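Local coordinates for protein flagellin B1 (PDB 5YA6) that probably polymerises into the filament of the archaellum, the rotating swimming organelle of this methanogen, and binds a calcium ion, at residues 130-133 with 134-138. Sequence-based numbering, arbitrary orientation.
Sequences KAIP and TRSEV
I132 meets S136 through one methyl: CG2 lies 3.5 Å from S136 CB, closer than carbons usually pack, and 3.6 Å from S136 OG. With CG2 anti to the backbone N of I132, this branch reaches forward across the turn to the serine. The backbone of I132 is bonded to I29 of strand 28-38, and its O also takes a hydrogen bond from Y160 OH. P133 follows and offers S136 two ring methylenes and a carbonyl. Ring atom CD sits 3.5 Å from S136 OG and CG 3.6 Å from it, while P133 O accepts a hydrogen bond of 2.9 Å from that same OG. The hydroxyl does not come in on a lone pair; it stands above the carbonyl plane, 51° out of it. Chi1 of -76° places OG beside the serine's own backbone N and turns it back over this turn. Were S136 replaced by an alanine, P133 O would probably lose the one donor the turn itself supplies, and a small gap would be likely to open beside the proline ring. R135 takes up a left-handed backbone conformation (phi 65°) as the chain turns toward strand 137-143, and its side chain points away from the proline. T156 OG1 also bonds P133 O and the backbone N of S136, joining both sides of the turn to the residues just after strand 150-155. The buried S136 hydroxyl thus shares P133 O with T156 OG1, against the I132 methyl, the proline ring and Y56, which probably helps hold the bend leading from helix 124-128 into strand 137-143.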
loop_
_atom_site.group_PDB
_atom_site.type_symbol
_atom_site.label_atom_id
_atom_site.label_comp_id
_atom_site.label_asym_id
_atom_site.label_seq_id
_atom_site.Cartn_x
_atom_site.Cartn_y
_atom_site.Cartn_z
ATOM N N LYS B 130 -2.723 0.213 -18.674
ATOM C CA LYS B 130 -2.972 -1.149 -19.130
ATOM C C LYS B 130 -3.864 -1.811 -18.112
ATOM O O LYS B 130 -4.019 -1.276 -16.998
ATOM C CB LYS B 130 -1.668 -1.965 -19.195
ATOM C CG LYS B 130 -0.877 -1.967 -17.890
ATOM C CD LYS B 130 -0.121 -3.290 -17.733
ATOM C CE LYS B 130 0.923 -3.230 -16.618
ATOM N NZ LYS B 130 2.053 -2.325 -16.971
ATOM N N ALA B 131 -4.468 -2.945 -18.495
ATOM C CA ALA B 131 -5.299 -3.667 -17.549
ATOM C C ALA B 131 -4.373 -4.418 -16.601
ATOM O O ALA B 131 -3.252 -4.726 -16.949
ATOM C CB ALA B 131 -6.247 -4.600 -18.271
ATOM N N ILE B 132 -4.844 -4.671 -15.388
ATOM C CA ILE B 132 -3.995 -5.328 -14.393
ATOM C C ILE B 132 -3.961 -6.836 -14.636
ATOM O O ILE B 132 -5.018 -7.501 -14.615
ATOM C CB ILE B 132 -4.505 -5.049 -12.983
ATOM C CG1 ILE B 132 -4.663 -3.523 -12.724
ATOM C CG2 ILE B 132 -3.592 -5.703 -11.987
ATOM C CD1 ILE B 132 -5.525 -3.265 -11.528
ATOM N N PRO B 133 -2.767 -7.383 -14.907
ATOM C CA PRO B 133 -2.723 -8.819 -15.187
ATOM C C PRO B 133 -2.797 -9.662 -13.938
ATOM O O PRO B 133 -2.821 -9.155 -12.799
ATOM C CB PRO B 133 -1.370 -8.993 -15.871
ATOM C CG PRO B 133 -0.559 -7.873 -15.431
ATOM C CD PRO B 133 -1.450 -6.736 -15.059
ATOM N N THR B 134 -2.880 -10.957 -14.134
ATOM C CA THR B 134 -2.978 -11.887 -13.031
ATOM C C THR B 134 -1.725 -11.790 -12.115
ATOM O O THR B 134 -0.635 -11.400 -12.557
ATOM C CB THR B 134 -3.078 -13.327 -13.594
ATOM O OG1 THR B 134 -1.978 -13.591 -14.455
ATOM C CG2 THR B 134 -4.361 -13.543 -14.308
ATOM N N ARG B 135 -1.945 -12.091 -10.830
ATOM C CA ARG B 135 -0.876 -12.198 -9.803
ATOM C C ARG B 135 -0.193 -10.870 -9.559
ATOM O O ARG B 135 1.007 -10.840 -9.294
ATOM C CB ARG B 135 0.134 -13.270 -10.167
ATOM C CG ARG B 135 -0.518 -14.627 -10.371
ATOM C CD ARG B 135 0.503 -15.716 -10.129
ATOM N NE ARG B 135 1.529 -15.727 -11.151
ATOM C CZ ARG B 135 2.719 -16.309 -11.043
ATOM N NH1 ARG B 135 3.588 -16.268 -12.102
ATOM N NH2 ARG B 135 3.051 -16.934 -9.893
ATOM N N SER B 136 -0.945 -9.765 -9.640
ATOM C CA SER B 136 -0.407 -8.448 -9.523
ATOM C C SER B 136 -0.690 -7.888 -8.091
ATOM O O SER B 136 -1.826 -7.881 -7.582
ATOM C CB SER B 136 -1.048 -7.501 -10.490
ATOM O OG SER B 136 -0.579 -7.687 -11.820
ATOM N N GLU B 137 0.336 -7.270 -7.508
ATOM C CA GLU B 137 0.197 -6.640 -6.181
ATOM C C GLU B 137 -0.257 -5.194 -6.334
ATOM O O GLU B 137 0.364 -4.385 -7.034
ATOM C CB GLU B 137 1.539 -6.581 -5.451
ATOM C CG GLU B 137 2.162 -7.915 -5.219
ATOM C CD GLU B 137 1.495 -8.727 -4.169
ATOM O OE1 GLU B 137 0.383 -8.391 -3.685
ATOM O OE2 GLU B 137 2.086 -9.784 -3.826
ATOM N N VAL B 138 -1.327 -4.844 -5.620
ATOM C CA VAL B 138 -1.816 -3.484 -5.538
ATOM C C VAL B 138 -1.945 -3.034 -4.099
ATOM O O VAL B 138 -2.521 -3.766 -3.294
ATOM C CB VAL B 138 -3.234 -3.337 -6.224
ATOM C CG1 VAL B 138 -3.633 -1.863 -6.223
ATOM C CG2 VAL B 138 -3.113 -3.769 -7.689
#